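Local coordinates for oxidoreductase, NAD-binding/iron-sulfur cluster-binding protein (Nitratireductor pacificus pht-3B, PDB 6ZXU) that acts as a catabolic reductive dehalogenase, removing halogen from organic substrates with a bound cobalamin and two [4Fe-4S] clusters, at residues P37-L45 and K111-V122; M174-I182 and M454-V462. All coordinates share one frame; numbering follows the deposited sequence.

Contact 1 (P37-L45 and K111-V122)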
loop_
_atom_site.group_PDB
_atom_site.type_symbol
_atom_site.label_atom_id
_atom_site.label_comp_id
_atom_site.label_asym_id
_atom_site.label_seq_id
_atom_site.Cartn_x
_atom_site.Cartn_y
_atom_site.Cartn_z
ATOM N N PRO A 37 15.777 -7.660 12.397
ATOM C CA PRO A 37 15.765 -7.734 10.935
ATOM C C PRO A 37 14.466 -8.216 10.368
ATOM O O PRO A 37 13.770 -9.018 10.977
ATOM C CB PRO A 37 16.921 -8.674 10.611
ATOM C CG PRO A 37 17.262 -9.371 11.835
ATOM C CD PRO A 37 16.762 -8.575 13.006
ATOM N N ASN A 38 14.133 -7.730 9.173
ATOM C CA ASN A 38 12.833 -8.004 8.591
ATOM C C ASN A 38 12.558 -9.457 8.312
ATOM O O ASN A 38 11.414 -9.867 8.281
ATOM C CB ASN A 38 12.640 -7.223 7.320
ATOM C CG ASN A 38 12.455 -5.767 7.554
ATOM O OD1 ASN A 38 13.404 -5.047 7.878
ATOM N ND2 ASN A 38 11.285 -5.287 7.236
ATOM N N HIS A 39 13.595 -10.254 8.079
ATOM C CA HIS A 39 13.354 -11.677 7.763
ATOM C C HIS A 39 12.795 -12.470 8.910
ATOM O O HIS A 39 12.256 -13.568 8.689
ATOM C CB HIS A 39 14.580 -12.347 7.224
ATOM C CG HIS A 39 15.678 -12.480 8.201
ATOM N ND1 HIS A 39 16.670 -11.543 8.336
ATOM C CD2 HIS A 39 15.975 -13.473 9.063
ATOM C CE1 HIS A 39 17.507 -11.918 9.289
ATOM N NE2 HIS A 39 17.111 -13.100 9.726
ATOM N N LEU A 40 12.854 -11.918 10.122
ATOM C CA LEU A 40 12.262 -12.556 11.256
ATOM C C LEU A 40 10.766 -12.420 11.334
ATOM O O LEU A 40 10.111 -13.166 12.036
ATOM C CB LEU A 40 12.931 -12.006 12.567
ATOM C CG LEU A 40 14.430 -12.291 12.703
ATOM C CD1 LEU A 40 15.001 -11.836 14.018
ATOM C CD2 LEU A 40 14.752 -13.774 12.551
ATOM N N GLY A 41 10.226 -11.429 10.630
ATOM C CA GLY A 41 8.808 -11.144 10.631
ATOM C C GLY A 41 8.281 -10.537 11.953
ATOM O O GLY A 41 9.045 -10.291 12.922
ATOM N N PRO A 42 6.950 -10.400 12.039
ATOM C CA PRO A 42 6.326 -9.795 13.226
ATOM C C PRO A 42 6.010 -10.749 14.356
ATOM O O PRO A 42 5.689 -10.274 15.431
ATOM C CB PRO A 42 5.070 -9.203 12.637
ATOM C CG PRO A 42 4.673 -10.144 11.555
ATOM C CD PRO A 42 5.966 -10.636 10.959
ATOM N N LEU A 43 6.156 -12.063 14.180
ATOM C CA LEU A 43 5.910 -13.036 15.182
ATOM C C LEU A 43 7.238 -13.620 15.701
ATOM O O LEU A 43 8.237 -13.695 14.969
ATOM C CB LEU A 43 4.998 -14.181 14.619
ATOM C CG LEU A 43 3.631 -13.733 14.117
ATOM C CD1 LEU A 43 3.004 -14.894 13.372
ATOM C CD2 LEU A 43 2.713 -13.311 15.285
ATOM N N ALA A 44 7.210 -14.067 16.945
ATOM C CA ALA A 44 8.427 -14.600 17.624
ATOM C C ALA A 44 8.622 -16.095 17.278
ATOM O O ALA A 44 8.752 -16.942 18.163
ATOM C CB ALA A 44 8.361 -14.403 19.152
ATOM N N LEU A 45 8.748 -16.378 15.991
ATOM C CA LEU A 45 8.913 -17.737 15.494
ATOM C C LEU A 45 10.239 -18.367 15.979
ATOM O O LEU A 45 10.330 -19.558 16.202
ATOM C CB LEU A 45 8.850 -17.769 13.976
ATOM C CG LEU A 45 7.572 -17.213 13.321
ATOM C CD1 LEU A 45 7.622 -17.355 11.800
ATOM C CD2 LEU A 45 6.348 -17.822 13.906
ATOM N N LYS A 111 12.586 -14.343 2.540
ATOM C CA LYS A 111 11.651 -14.276 3.672
ATOM C C LYS A 111 11.201 -12.859 3.980
ATOM O O LYS A 111 10.058 -12.621 4.173
ATOM C CB LYS A 111 12.296 -14.847 4.932
ATOM C CG LYS A 111 12.401 -16.344 4.954
ATOM C CD LYS A 111 13.149 -16.728 6.257
ATOM C CE LYS A 111 12.604 -18.013 6.771
ATOM N NZ LYS A 111 13.434 -18.352 7.970
ATOM N N ALA A 112 12.125 -11.914 3.930
ATOM C CA ALA A 112 11.801 -10.504 4.104
ATOM C C ALA A 112 10.887 -9.990 2.984
ATOM O O ALA A 112 9.990 -9.166 3.231
ATOM C CB ALA A 112 13.072 -9.671 4.156
ATOM N N SER A 113 11.021 -10.549 1.811
ATOM C CA SER A 113 10.158 -10.214 0.680
ATOM C C SER A 113 8.769 -10.672 0.937
ATOM O O SER A 113 7.832 -9.943 0.601
ATOM C CB SER A 113 10.683 -10.807 -0.646
ATOM O OG SER A 113 11.972 -10.350 -0.983
ATOM N N ALA A 114 8.587 -11.894 1.453
ATOM C CA ALA A 114 7.282 -12.398 1.721
ATOM C C ALA A 114 6.547 -11.614 2.812
ATOM O O ALA A 114 5.361 -11.341 2.699
ATOM C CB ALA A 114 7.359 -13.857 2.050
ATOM N N TYR A 115 7.260 -11.233 3.868
ATOM C CA TYR A 115 6.704 -10.467 4.949
ATOM C C TYR A 115 6.341 -9.055 4.439
ATOM O O TYR A 115 5.318 -8.524 4.829
ATOM C CB TYR A 115 7.700 -10.370 6.148
ATOM C CG TYR A 115 7.764 -11.651 6.959
ATOM C CD1 TYR A 115 6.612 -12.192 7.492
ATOM C CD2 TYR A 115 8.936 -12.322 7.162
ATOM C CE1 TYR A 115 6.624 -13.334 8.246
ATOM C CE2 TYR A 115 8.953 -13.482 7.900
ATOM C CZ TYR A 115 7.826 -13.982 8.449
ATOM O OH TYR A 115 7.819 -15.081 9.229
ATOM N N PHE A 116 7.168 -8.477 3.574
ATOM C CA PHE A 116 6.885 -7.209 2.895
ATOM C C PHE A 116 5.519 -7.253 2.174
ATOM O O PHE A 116 4.732 -6.287 2.221
ATOM C CB PHE A 116 8.016 -6.861 1.975
ATOM C CG PHE A 116 7.763 -5.673 1.077
ATOM C CD1 PHE A 116 7.746 -4.364 1.622
ATOM C CD2 PHE A 116 7.613 -5.811 -0.265
ATOM C CE1 PHE A 116 7.573 -3.273 0.827
ATOM C CE2 PHE A 116 7.387 -4.693 -1.097
ATOM C CZ PHE A 116 7.385 -3.435 -0.531
ATOM N N LEU A 117 5.186 -8.402 1.612
ATOM C CA LEU A 117 3.916 -8.609 0.898
ATOM C C LEU A 117 2.821 -9.063 1.810
ATOM O O LEU A 117 1.770 -9.465 1.362
ATOM C CB LEU A 117 4.106 -9.591 -0.248
ATOM C CG LEU A 117 5.099 -9.217 -1.302
ATOM C CD1 LEU A 117 5.265 -10.340 -2.298
ATOM C CD2 LEU A 117 4.695 -7.975 -2.067
ATOM N N ASP A 118 3.053 -9.009 3.110
ATOM C CA ASP A 118 2.073 -9.342 4.117
ATOM C C ASP A 118 1.746 -10.872 4.230
ATOM O O ASP A 118 0.660 -11.245 4.625
ATOM C CB ASP A 118 0.821 -8.479 3.980
ATOM C CG ASP A 118 1.151 -7.014 3.985
ATOM O OD1 ASP A 118 1.658 -6.535 5.047
ATOM O OD2 ASP A 118 0.994 -6.353 2.912
ATOM N N ALA A 119 2.738 -11.742 4.000
ATOM C CA ALA A 119 2.661 -13.080 4.545
ATOM C C ALA A 119 2.613 -12.984 6.059
ATOM O O ALA A 119 3.208 -12.119 6.647
ATOM C CB ALA A 119 3.884 -13.925 4.124
ATOM N N SER A 120 1.898 -13.899 6.687
ATOM C CA SER A 120 1.805 -13.981 8.143
ATOM C C SER A 120 2.988 -14.716 8.766
ATOM O O SER A 120 3.442 -14.371 9.858
ATOM C CB SER A 120 0.460 -14.674 8.582
ATOM O OG SER A 120 -0.692 -13.924 8.123
ATOM N N MET A 121 3.477 -15.725 8.068
ATOM C CA MET A 121 4.518 -16.640 8.611
ATOM C C MET A 121 5.181 -17.272 7.407
ATOM O O MET A 121 4.491 -17.583 6.442
ATOM C CB MET A 121 3.826 -17.684 9.467
ATOM C CG MET A 121 4.720 -18.723 10.122
ATOM S SD MET A 121 3.811 -19.849 11.229
ATOM C CE MET A 121 2.801 -18.650 12.041
ATOM N N VAL A 122 6.483 -17.322 7.423
ATOM C CA VAL A 122 7.269 -17.818 6.290
ATOM C C VAL A 122 8.329 -18.843 6.786
ATOM O O VAL A 122 8.889 -18.672 7.838
ATOM C CB VAL A 122 8.042 -16.661 5.563
ATOM C CG1 VAL A 122 8.704 -17.169 4.309
ATOM C CG2 VAL A 122 7.118 -15.471 5.243
HETATM O O HOH W 1 10.499 -15.757 9.586
HETATM O O HOH W 2 7.072 -13.918 11.878
#
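Tyr115, near the end of helix 103-116, pushes its ring under the turn at Gly41, and nearly every atom along it meets the loop 37-45. Its CB leaves the helix toward the loop; CG stands anti to the carbonyl carbon (chi1 -76°), which carries the ring to Gly41, and chi2 turns its face there. Gly41 CA sits 3.5 Å from the centroid of the Tyr115 ring and 9° off its normal, a CH-pi contact over the face. Gly41, with positive phi and no side chain, lets the backbone come this close. Val122 CG2 covers the opposite face. Around the ring, CD1 of Tyr115 packs on Pro42 CD at 3.9 Å, CD2 lies 3.7 Å from Asn38 O, and CE2 approaches His39 O to 3.4 Å near the ring plane. At the tip, Tyr115 OH accepts a 3.2 Å bond from Val122 N and touches Leu45 CD1 at 3.4 Å. Two waters also hold this hydroxyl: water 1, 2.8 Å from Tyr115 OH, donates to His39 O, while water 2 donates to Leu40 O and accepts from Leu43 N. Beyond it, Leu43 and Leu45 pack on Met121. At the other end, the Asn38 and His39 CB atoms rest on Ala112 and Lys111, whose NZ forms a salt bridge with Asp246. The loop thus bridges a helix-to-strand connection: a Schellman motif with Asp118 at C-prime ends the helix, and a classic beta bulge of Ser120 and Met121 opposite Ala147 opens strand 121-126, an outermost strand of an antiparallel four-stranded sheet.

Contact 2 (M174-I182 and M454-V462); sequences MRCAEIAAI and MRGAEIAGV
Arg175 and Glu458 form one of two reciprocal salt bridges between helices 168-190 and 445-469; Arg455 and Glu178 form the other. Arg175 grips side-on, both nitrogens on one oxygen: NH2 of Arg175 is 2.6 Å and NE 2.9 Å from Glu458 OE2, which lies close to the guanidinium plane. The bend of the arginine at chi2 (62°) and chi3 turns its head across to the other helix. In the return bridge, Arg455 NH2 meets the syn lone pair of Glu178 OE2 at 2.7 Å, almost straight. The two carboxylates also come together, but their OE1 atoms are modelled too close to be trusted. Between the bridges the guanidinium groups stack, centres of Arg175 and Arg455 4.2 Å apart and planes at 16°; CD of Arg455 lies over the centre of the Arg175 group. Replacing Arg175 by alanine removes both of its bonds to Glu458 OE2, which would probably leave that carboxylate without its charge mate and Arg455 without its stacking partner. Both helices carry the pattern Met-Arg-x-Ala-Glu-Ile-Ala, and the network is roughly twofold-symmetric, consistent with two related halves, each with a four-stranded antiparallel sheet of order 1-2-4-3; the segment axes run nearly antiparallel, 12.2 Å apart and at 150°. Phe84 of helix 74-85 touches both glutamates, and Leu390 O takes a further bond from Arg175 NH2. Apolar contacts flank the charges. Met174 SD slides past Val462 CG2 at 3.9 Å, with its methyl beside Glu458 OE2; at the far end Ile182 CD1 and Met454 CE meet tip to tip at 3.5 Å.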
loop_
_atom_site.group_PDB
_atom_site.type_symbol
_atom_site.label_atom_id
_atom_site.label_comp_id
_atom_site.label_asym_id
_atom_site.label_seq_id
_atom_site.Cartn_x
_atom_site.Cartn_y
_atom_site.Cartn_z
ATOM N N MET A 174 -6.771 -16.326 -2.510
ATOM C CA MET A 174 -6.450 -15.211 -3.441
ATOM C C MET A 174 -5.170 -14.468 -3.049
ATOM O O MET A 174 -4.293 -14.178 -3.879
ATOM C CB MET A 174 -7.652 -14.216 -3.496
ATOM C CG MET A 174 -7.415 -13.045 -4.407
ATOM S SD MET A 174 -8.690 -11.733 -4.179
ATOM C CE MET A 174 -8.423 -11.285 -2.419
ATOM N N ARG A 175 -5.072 -14.107 -1.793
ATOM C CA ARG A 175 -3.892 -13.420 -1.299
ATOM C C ARG A 175 -2.663 -14.326 -1.424
ATOM O O ARG A 175 -1.615 -13.849 -1.757
ATOM C CB ARG A 175 -4.164 -12.974 0.139
ATOM C CG ARG A 175 -3.052 -12.217 0.801
ATOM C CD ARG A 175 -2.673 -10.919 0.149
ATOM N NE ARG A 175 -3.863 -10.169 -0.342
ATOM C CZ ARG A 175 -4.709 -9.492 0.438
ATOM N NH1 ARG A 175 -4.550 -9.486 1.777
ATOM N NH2 ARG A 175 -5.783 -8.851 -0.105
ATOM N N CYS A 176 -2.809 -15.647 -1.215
ATOM C CA CYS A 176 -1.692 -16.601 -1.378
ATOM C C CYS A 176 -1.215 -16.712 -2.812
ATOM O O CYS A 176 -0.020 -16.673 -3.075
ATOM C CB CYS A 176 -2.059 -17.945 -0.838
ATOM S SG CYS A 176 -2.107 -17.972 0.945
ATOM N N ALA A 177 -2.142 -16.721 -3.756
ATOM C CA ALA A 177 -1.777 -16.747 -5.155
ATOM C C ALA A 177 -1.073 -15.498 -5.557
ATOM O O ALA A 177 -0.129 -15.502 -6.281
ATOM C CB ALA A 177 -3.018 -16.929 -5.968
ATOM N N GLU A 178 -1.594 -14.373 -5.095
ATOM C CA GLU A 178 -0.980 -13.090 -5.356
ATOM C C GLU A 178 0.470 -13.051 -4.909
ATOM O O GLU A 178 1.378 -12.702 -5.688
ATOM C CB GLU A 178 -1.742 -12.027 -4.557
ATOM C CG GLU A 178 -1.226 -10.606 -4.730
ATOM C CD GLU A 178 -1.271 -9.799 -3.404
ATOM O OE1 GLU A 178 -2.379 -9.446 -2.903
ATOM O OE2 GLU A 178 -0.179 -9.508 -2.812
ATOM N N ILE A 179 0.721 -13.367 -3.645
ATOM C CA ILE A 179 2.077 -13.380 -3.094
ATOM C C ILE A 179 2.962 -14.391 -3.829
ATOM O O ILE A 179 4.075 -14.089 -4.218
ATOM C CB ILE A 179 2.063 -13.674 -1.563
ATOM C CG1 ILE A 179 1.298 -12.562 -0.863
ATOM C CG2 ILE A 179 3.482 -13.852 -1.057
ATOM C CD1 ILE A 179 1.105 -12.787 0.612
ATOM N N ALA A 180 2.452 -15.595 -4.080
ATOM C CA ALA A 180 3.259 -16.630 -4.809
ATOM C C ALA A 180 3.645 -16.219 -6.218
ATOM O O ALA A 180 4.743 -16.501 -6.668
ATOM C CB ALA A 180 2.493 -17.946 -4.842
ATOM N N ALA A 181 2.735 -15.529 -6.923
ATOM C CA ALA A 181 2.977 -15.013 -8.269
ATOM C C ALA A 181 4.016 -13.931 -8.263
ATOM O O ALA A 181 4.917 -13.952 -9.106
ATOM C CB ALA A 181 1.691 -14.462 -8.879
ATOM N N ILE A 182 4.001 -13.067 -7.242
ATOM C CA ILE A 182 4.945 -11.963 -7.196
ATOM C C ILE A 182 6.335 -12.508 -6.865
ATOM O O ILE A 182 7.311 -12.129 -7.480
ATOM C CB ILE A 182 4.487 -10.895 -6.188
ATOM C CG1 ILE A 182 3.252 -10.197 -6.692
ATOM C CG2 ILE A 182 5.612 -9.904 -6.015
ATOM C CD1 ILE A 182 2.566 -9.373 -5.610
ATOM N N MET A 454 -0.685 -2.374 -6.009
ATOM C CA MET A 454 -1.151 -3.681 -6.319
ATOM C C MET A 454 -2.142 -4.212 -5.309
ATOM O O MET A 454 -3.236 -4.693 -5.680
ATOM C CB MET A 454 0.053 -4.630 -6.471
ATOM C CG MET A 454 -0.250 -6.098 -6.826
ATOM S SD MET A 454 -0.646 -7.000 -5.334
ATOM C CE MET A 454 0.802 -6.683 -4.170
ATOM N N ARG A 455 -1.832 -4.095 -4.044
ATOM C CA ARG A 455 -2.724 -4.558 -3.000
ATOM C C ARG A 455 -4.040 -3.807 -2.998
ATOM O O ARG A 455 -5.145 -4.422 -2.859
ATOM C CB ARG A 455 -2.072 -4.408 -1.644
ATOM C CG ARG A 455 -2.887 -4.852 -0.450
ATOM C CD ARG A 455 -3.300 -6.319 -0.473
ATOM N NE ARG A 455 -2.162 -7.203 -0.825
ATOM C CZ ARG A 455 -1.128 -7.480 0.000
ATOM N NH1 ARG A 455 -1.083 -6.952 1.223
ATOM N NH2 ARG A 455 -0.126 -8.281 -0.415
ATOM N N GLY A 456 -3.977 -2.488 -3.140
ATOM C CA GLY A 456 -5.195 -1.663 -3.251
ATOM C C GLY A 456 -6.109 -2.062 -4.440
ATOM O O GLY A 456 -7.287 -2.193 -4.259
ATOM N N ALA A 457 -5.519 -2.194 -5.598
ATOM C CA ALA A 457 -6.208 -2.533 -6.824
ATOM C C ALA A 457 -6.913 -3.841 -6.696
ATOM O O ALA A 457 -8.069 -3.981 -7.128
ATOM C CB ALA A 457 -5.298 -2.540 -8.021
ATOM N N GLU A 458 -6.288 -4.812 -6.059
ATOM C CA GLU A 458 -6.943 -6.081 -5.740
ATOM C C GLU A 458 -8.146 -5.957 -4.860
ATOM O O GLU A 458 -9.226 -6.495 -5.136
ATOM C CB GLU A 458 -5.907 -7.031 -5.119
ATOM C CG GLU A 458 -6.441 -8.335 -4.540
ATOM C CD GLU A 458 -5.303 -9.045 -3.757
ATOM O OE1 GLU A 458 -4.214 -9.161 -4.310
ATOM O OE2 GLU A 458 -5.462 -9.530 -2.644
ATOM N N ILE A 459 -7.999 -5.228 -3.746
ATOM C CA ILE A 459 -9.063 -5.057 -2.777
ATOM C C ILE A 459 -10.250 -4.296 -3.372
ATOM O O ILE A 459 -11.410 -4.718 -3.256
ATOM C CB ILE A 459 -8.541 -4.323 -1.481
ATOM C CG1 ILE A 459 -7.559 -5.278 -0.739
ATOM C CG2 ILE A 459 -9.715 -3.819 -0.620
ATOM C CD1 ILE A 459 -6.758 -4.539 0.297
ATOM N N ALA A 460 -9.955 -3.231 -4.088
ATOM C CA ALA A 460 -11.002 -2.427 -4.665
ATOM C C ALA A 460 -11.638 -3.116 -5.871
ATOM O O ALA A 460 -12.794 -2.879 -6.125
ATOM C CB ALA A 460 -10.495 -1.025 -5.081
ATOM N N GLY A 461 -10.892 -3.903 -6.595
ATOM C CA GLY A 461 -11.444 -4.676 -7.703
ATOM C C GLY A 461 -12.467 -5.645 -7.206
ATOM O O GLY A 461 -13.543 -5.777 -7.766
ATOM N N VAL A 462 -12.145 -6.340 -6.121
ATOM C CA VAL A 462 -13.072 -7.300 -5.499
ATOM C C VAL A 462 -14.309 -6.574 -4.985
ATOM O O VAL A 462 -15.440 -7.011 -5.191
ATOM C CB VAL A 462 -12.363 -8.090 -4.373
ATOM C CG1 VAL A 462 -13.381 -8.792 -3.541
ATOM C CG2 VAL A 462 -11.449 -9.117 -4.964
#

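How the contacts relate
Contacts 1 and 2 lie in series along the chain, their centres about 17 Å apart, and they touch through the turn after helix 103-116. Asp118 OD2 makes a 2.7 Å salt bridge to Arg455 NH1, and Leu117 O probably accepts a 2.9 Å hydrogen bond from Arg455 NH2. Arg455 therefore serves the charge network of contact 2 and the helix end of contact 1 together. Leu117 also packs on Ile179 and Ile182. Contact 2 is nearer the cofactor: the Arg455 side chain lies about 11 Å from the bound cobalamin and about 8 Å from the side chain of Lys515, a cobalamin-binding residue. Contact 1 is packing remote from the cobalamin and the iron-sulfur clusters.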